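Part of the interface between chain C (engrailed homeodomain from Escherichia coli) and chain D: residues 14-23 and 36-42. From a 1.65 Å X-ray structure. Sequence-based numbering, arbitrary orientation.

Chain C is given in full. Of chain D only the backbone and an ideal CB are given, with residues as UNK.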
ATOM      1  N   GLU C  14     -11.704  16.066  -0.157  1.00 16.40           N
ATOM      2  CA  GLU C  14     -11.030  15.753   1.101  1.00 17.13           C
ATOM      3  C   GLU C  14     -10.797  14.231   1.264  1.00 17.20           C
ATOM      4  O   GLU C  14      -9.765  13.798   1.803  1.00 17.14           O
ATOM      5  CB  GLU C  14     -11.814  16.301   2.283  1.00 19.31           C
ATOM      6  CG  GLU C  14     -11.167  15.943   3.598  1.00 22.25           C
ATOM      7  CD  GLU C  14      -9.847  16.667   3.856  1.00 30.26           C
ATOM      8  OE1 GLU C  14      -9.340  17.505   3.034  1.00 30.87           O
ATOM      9  OE2 GLU C  14      -9.303  16.383   4.947  1.00 35.61           O
ATOM     10  N   PHE C  15     -11.748  13.437   0.791  1.00 14.82           N
ATOM     11  CA  PHE C  15     -11.569  11.967   0.800  1.00 14.61           C
ATOM     12  C   PHE C  15     -10.288  11.603   0.017  1.00 14.32           C
ATOM     13  O   PHE C  15      -9.438  10.797   0.444  1.00 15.03           O
ATOM     14  CB  PHE C  15     -12.813  11.321   0.183  1.00 14.91           C
ATOM     15  CG  PHE C  15     -12.618   9.863  -0.208  1.00 14.43           C
ATOM     16  CD1 PHE C  15     -12.528   8.870   0.771  1.00 15.06           C
ATOM     17  CD2 PHE C  15     -12.565   9.488  -1.531  1.00 14.07           C
ATOM     18  CE1 PHE C  15     -12.358   7.539   0.413  1.00 13.97           C
ATOM     19  CE2 PHE C  15     -12.396   8.176  -1.915  1.00 13.87           C
ATOM     20  CZ  PHE C  15     -12.277   7.159  -0.920  1.00 14.44           C
ATOM     21  N   VAL C  16     -10.153  12.183  -1.154  1.00 15.03           N
ATOM     22  CA  VAL C  16      -9.017  11.877  -2.012  1.00 14.88           C
ATOM     23  C   VAL C  16      -7.732  12.445  -1.385  1.00 16.38           C
ATOM     24  O   VAL C  16      -6.694  11.781  -1.367  1.00 15.67           O
ATOM     25  CB  VAL C  16      -9.257  12.486  -3.426  1.00 15.69           C
ATOM     26  CG1 VAL C  16      -7.960  12.469  -4.237  1.00 18.03           C
ATOM     27  CG2 VAL C  16     -10.429  11.778  -4.141  1.00 14.62           C
ATOM     28  N   ARG C  17      -7.800  13.680  -0.890  1.00 15.32           N
ATOM     29  CA  ARG C  17      -6.630  14.258  -0.164  1.00 16.93           C
ATOM     30  C   ARG C  17      -6.160  13.405   1.008  1.00 16.73           C
ATOM     31  O   ARG C  17      -4.942  13.136   1.157  1.00 17.34           O
ATOM     32  CB  ARG C  17      -6.949  15.700   0.269  1.00 17.77           C
ATOM     33  CG  ARG C  17      -5.704  16.460   0.799  1.00 20.31           C
ATOM     34  CD  ARG C  17      -6.101  17.657   1.699  1.00 22.49           C
ATOM     35  NE  ARG C  17      -6.629  17.201   2.980  1.00 28.92           N
ATOM     36  CZ  ARG C  17      -5.893  16.734   4.000  1.00 33.38           C
ATOM     37  NH1 ARG C  17      -4.560  16.691   3.923  1.00 33.41           N
ATOM     38  NH2 ARG C  17      -6.492  16.320   5.116  1.00 34.79           N
ATOM     39  N   ARG C  18      -7.106  12.950   1.818  1.00 16.25           N
ATOM     40  CA  ARG C  18      -6.746  12.171   3.028  1.00 16.27           C
ATOM     41  C   ARG C  18      -6.174  10.828   2.610  1.00 15.83           C
ATOM     42  O   ARG C  18      -5.255  10.317   3.248  1.00 16.16           O
ATOM     43  CB  ARG C  18      -7.964  11.973   3.943  1.00 17.83           C
ATOM     44  CG  ARG C  18      -8.304  13.187   4.828  1.00 22.67           C
ATOM     45  CD  ARG C  18      -7.865  12.941   6.331  1.00 34.65           C
ATOM     46  NE  ARG C  18      -6.442  12.709   6.569  1.00 41.42           N
ATOM     47  CZ  ARG C  18      -5.938  11.696   7.270  1.00 42.33           C
ATOM     48  NH1 ARG C  18      -6.744  10.778   7.780  1.00 40.68           N
ATOM     49  NH2 ARG C  18      -4.618  11.602   7.450  1.00 44.74           N
ATOM     50  N   HIS C  19      -6.717  10.241   1.534  1.00 13.69           N
ATOM     51  CA  HIS C  19      -6.132   8.995   1.071  1.00 13.98           C
ATOM     52  C   HIS C  19      -4.646   9.219   0.667  1.00 14.43           C
ATOM     53  O   HIS C  19      -3.748   8.399   0.990  1.00 15.65           O
ATOM     54  CB  HIS C  19      -6.960   8.432  -0.094  1.00 14.73           C
ATOM     55  CG  HIS C  19      -6.222   7.395  -0.876  1.00 13.97           C
ATOM     56  ND1 HIS C  19      -6.315   6.034  -0.635  1.00 17.36           N
ATOM     57  CD2 HIS C  19      -5.307   7.545  -1.869  1.00 13.53           C
ATOM     58  CE1 HIS C  19      -5.526   5.386  -1.486  1.00 13.22           C
ATOM     59  NE2 HIS C  19      -4.877   6.281  -2.224  1.00 19.04           N
ATOM     60  N   GLN C  20      -4.343  10.331  -0.007  1.00 15.49           N
ATOM     61  CA  GLN C  20      -2.975  10.582  -0.424  1.00 16.54           C
ATOM     62  C   GLN C  20      -2.078  10.790   0.820  1.00 17.65           C
ATOM     63  O   GLN C  20      -0.966  10.257   0.888  1.00 18.26           O
ATOM     64  CB  GLN C  20      -2.948  11.839  -1.318  1.00 18.13           C
ATOM     65  CG  GLN C  20      -1.517  12.397  -1.632  1.00 25.49           C
ATOM     66  CD  GLN C  20      -0.710  11.571  -2.579  1.00 34.94           C
ATOM     67  OE1 GLN C  20      -1.241  11.000  -3.533  1.00 39.59           O
ATOM     68  NE2 GLN C  20       0.621  11.570  -2.383  1.00 39.29           N
ATOM     69  N   GLU C  21      -2.589  11.514   1.801  1.00 17.31           N
ATOM     70  CA  GLU C  21      -1.852  11.824   2.982  1.00 18.55           C
ATOM     71  C   GLU C  21      -1.568  10.571   3.777  1.00 17.24           C
ATOM     72  O   GLU C  21      -0.430  10.383   4.255  1.00 18.56           O
ATOM     73  CB  GLU C  21      -2.662  12.805   3.834  1.00 20.33           C
ATOM     74  CG  GLU C  21      -2.043  13.197   5.139  1.00 26.21           C
ATOM     75  CD  GLU C  21      -2.820  14.332   5.746  1.00 34.16           C
ATOM     76  OE1 GLU C  21      -2.285  15.461   5.797  1.00 40.05           O
ATOM     77  OE2 GLU C  21      -3.985  14.100   6.139  1.00 36.35           O
ATOM     78  N   ILE C  22      -2.587   9.731   3.968  1.00 16.81           N
ATOM     79  CA  ILE C  22      -2.372   8.434   4.639  1.00 15.11           C
ATOM     80  C   ILE C  22      -1.301   7.620   3.898  1.00 14.83           C
ATOM     81  O   ILE C  22      -0.403   7.043   4.519  1.00 15.34           O
ATOM     82  CB  ILE C  22      -3.686   7.623   4.747  1.00 14.44           C
ATOM     83  CG1 ILE C  22      -4.649   8.366   5.689  1.00 15.10           C
ATOM     84  CG2 ILE C  22      -3.341   6.192   5.153  1.00 15.99           C
ATOM     85  CD1 ILE C  22      -6.116   7.883   5.603  1.00 16.14           C
ATOM     86  N   THR C  23      -1.360   7.592   2.571  1.00 14.70           N
ATOM     87  CA  THR C  23      -0.361   6.842   1.818  1.00 15.38           C
ATOM     88  C   THR C  23       1.034   7.394   2.047  1.00 15.67           C
ATOM     89  O   THR C  23       2.002   6.615   2.316  1.00 17.23           O
ATOM     90  CB  THR C  23      -0.733   6.813   0.328  1.00 15.81           C
ATOM     91  OG1 THR C  23      -2.060   6.264   0.222  1.00 16.86           O
ATOM     92  CG2 THR C  23       0.226   5.916  -0.427  1.00 17.76           C
TER
ATOM     93  N   UNK D  36     -11.055   3.718   7.543  1.00 17.84           N
ATOM     94  CA  UNK D  36     -11.751   4.778   8.274  1.00 18.40           C
ATOM     95  C   UNK D  36     -12.091   5.947   7.338  1.00 17.91           C
ATOM     96  O   UNK D  36     -13.149   6.559   7.452  1.00 19.22           O
ATOM     97  CB  UNK D  36     -10.897   5.267   9.445  1.00 18.40           C
ATOM     98  N   UNK D  37     -11.168   6.256   6.431  1.00 17.00           N
ATOM     99  CA  UNK D  37     -11.433   7.320   5.426  1.00 15.86           C
ATOM    100  C   UNK D  37     -12.600   6.964   4.511  1.00 16.50           C
ATOM    101  O   UNK D  37     -13.462   7.799   4.183  1.00 18.20           O
ATOM    102  CB  UNK D  37     -10.185   7.573   4.577  1.00 15.86           C
ATOM    103  N   UNK D  38     -12.613   5.708   4.080  1.00 16.83           N
ATOM    104  CA  UNK D  38     -13.736   5.172   3.288  1.00 17.47           C
ATOM    105  C   UNK D  38     -15.047   5.251   4.042  1.00 18.49           C
ATOM    106  O   UNK D  38     -16.064   5.671   3.479  1.00 17.66           O
ATOM    107  CB  UNK D  38     -13.465   3.720   2.890  1.00 17.47           C
ATOM    108  N   UNK D  39     -15.042   4.825   5.314  1.00 19.05           N
ATOM    109  CA  UNK D  39     -16.240   4.932   6.157  1.00 20.58           C
ATOM    110  C   UNK D  39     -16.783   6.369   6.239  1.00 21.18           C
ATOM    111  O   UNK D  39     -17.998   6.581   6.215  1.00 21.95           O
ATOM    112  CB  UNK D  39     -15.925   4.424   7.565  1.00 20.58           C
ATOM    113  N   UNK D  40     -15.861   7.319   6.331  1.00 19.26           N
ATOM    114  CA  UNK D  40     -16.190   8.717   6.473  1.00 18.96           C
ATOM    115  C   UNK D  40     -16.928   9.201   5.232  1.00 18.40           C
ATOM    116  O   UNK D  40     -17.964   9.815   5.373  1.00 19.24           O
ATOM    117  CB  UNK D  40     -14.928   9.548   6.716  1.00 18.96           C
ATOM    118  N   UNK D  41     -16.412   8.917   4.036  1.00 16.73           N
ATOM    119  CA  UNK D  41     -17.076   9.443   2.832  1.00 16.40           C
ATOM    120  C   UNK D  41     -18.404   8.732   2.598  1.00 17.26           C
ATOM    121  O   UNK D  41     -19.381   9.369   2.191  1.00 18.45           O
ATOM    122  CB  UNK D  41     -16.174   9.287   1.606  1.00 16.40           C
ATOM    123  N   UNK D  42     -18.447   7.427   2.879  1.00 16.40           N
ATOM    124  CA  UNK D  42     -19.728   6.668   2.755  1.00 18.74           C
ATOM    125  C   UNK D  42     -20.753   7.167   3.760  1.00 19.06           C
ATOM    126  O   UNK D  42     -21.947   7.290   3.431  1.00 20.84           O
ATOM    127  CB  UNK D  42     -19.497   5.170   2.963  1.00 18.74           C
TER

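The stretch of chain D is helical, with backbone angles near -60/-45 throughout. It runs antiparallel to the helix of chain C, at 176° between their directions, and the axes come within 10.0 Å. That spacing leaves room for medium-sized side chains between them. On chain C, Phe15(C), Arg18(C), His19(C) and Ile22(C) line the near surface. The charged network of Arg17(C) with Glu14(C) and Glu21(C) does not reach this stretch of chain D.

Position 36 has CA-to-CB pointing sideways. No atom of this chain C stretch lies within 5.5 Å of the ideal CB. Many residues that tolerate a helix would fit, polar or apolar. The deposited residue is Leu36(D), which makes no contact with this stretch.

Position 37 points toward chain C. Its ideal CB is 4.2 Å from CD1 of Ile22(C), 4.7 Å from CD1 of Phe15(C) and 5.0 Å from CB of Arg18(C). This is a hole between side chains, and it is of limited depth, because the backbone of the chain C helix forms its floor. A small or medium residue would suit it. Ala, Ser, Val, Leu or Asn are all reasonable, and the apolar walls alone would favour an aliphatic one. The deposited residue is Asn37(D), with chi1 in t. Its side chain sits as a knob among Phe15(C), Arg18(C), His19(C) and Ile22(C). CB packs 4.2 Å from CD1 of Ile22(C), and the amide lies close to the chain C backbone. The amide is probably turned over in the model, so its polar contacts are left unassigned.

Position 38 points away, but its ideal CB is still 4.7 Å from CE1 of Phe15(C). A short side chain would gain little. A longer, flexible one, such as Gln, Glu, Lys, Met or Leu, could bend back to the ring. The deposited residue is Gln38(D). With chi1 in t and chi2 in p, its end comes nearer to chain C and meets the edge of the Phe15(C) ring near CZ.

Position 39 points away, and nothing of this chain C stretch is near its ideal CB. Almost any helix former would do, and polar ones are natural choices. It is Gln39(D), and it does not touch this stretch.

Position 40 points toward chain C, yet no atom of this stretch lies within 5.5 Å of the ideal CB. A longer residue might reach across, but a small one is equally acceptable. It is Ala40(D), whose CB is 6.5 Å from CD1 of Phe15(C).

Position 41 points toward Phe15(C), with the ideal CB 3.8 Å from its CD1. The CA atoms of this pair are 6.4 Å apart. An apolar residue is expected against the ring; Val, Ile, Leu or Met could serve. It is Ile41(D). CG2 lies over one face of the ring, 3.8 Å from its centroid, in a CH-pi contact, and 3.5 Å from CD1 of Phe15(C).

Position 42 is out of reach. Polar or charged residues suit it well. It is Glu42(D), which does not touch this stretch.

Chain D, residues 36-42: LNQQAIE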
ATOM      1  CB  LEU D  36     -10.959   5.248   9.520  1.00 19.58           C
ATOM      2  CG  LEU D  36     -10.963   4.296  10.731  1.00 22.72           C
ATOM      3  CD1 LEU D  36     -10.157   4.929  11.857  1.00 27.19           C
ATOM      4  CD2 LEU D  36     -12.385   3.922  11.217  1.00 25.85           C
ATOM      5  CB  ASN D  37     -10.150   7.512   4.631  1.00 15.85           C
ATOM      6  CG  ASN D  37     -10.206   8.671   3.671  1.00 16.38           C
ATOM      7  OD1 ASN D  37      -9.773   8.521   2.503  1.00 19.77           O
ATOM      8  ND2 ASN D  37     -10.645   9.830   4.144  1.00 16.36           N
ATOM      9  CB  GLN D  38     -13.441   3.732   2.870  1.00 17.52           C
ATOM     10  CG  GLN D  38     -14.517   3.198   1.884  1.00 17.40           C
ATOM     11  CD  GLN D  38     -14.334   3.640   0.427  1.00 18.23           C
ATOM     12  OE1 GLN D  38     -15.288   3.547  -0.400  1.00 19.37           O
ATOM     13  NE2 GLN D  38     -13.124   4.030   0.075  1.00 14.58           N
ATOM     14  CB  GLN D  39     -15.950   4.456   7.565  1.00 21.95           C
ATOM     15  CG  GLN D  39     -16.023   3.002   7.737  1.00 25.62           C
ATOM     16  CD  GLN D  39     -15.577   2.647   9.186  1.00 27.79           C
ATOM     17  OE1 GLN D  39     -15.885   3.371  10.169  1.00 30.74           O
ATOM     18  NE2 GLN D  39     -14.797   1.613   9.294  1.00 33.21           N
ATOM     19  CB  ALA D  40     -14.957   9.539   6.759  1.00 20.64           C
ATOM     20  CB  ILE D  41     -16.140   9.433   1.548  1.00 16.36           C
ATOM     21  CG1 ILE D  41     -16.746  10.283   0.399  1.00 17.13           C
ATOM     22  CG2 ILE D  41     -15.866   8.036   1.069  1.00 14.63           C
ATOM     23  CD1 ILE D  41     -16.973  11.769   0.792  1.00 17.22           C
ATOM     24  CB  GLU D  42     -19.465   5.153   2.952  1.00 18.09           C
ATOM     25  CG  GLU D  42     -18.660   4.591   1.764  1.00 20.03           C
ATOM     26  CD  GLU D  42     -18.221   3.133   1.926  1.00 23.20           C
ATOM     27  OE1 GLU D  42     -18.307   2.636   3.059  1.00 29.22           O
ATOM     28  OE2 GLU D  42     -17.720   2.512   0.951  1.00 24.00           O
TER
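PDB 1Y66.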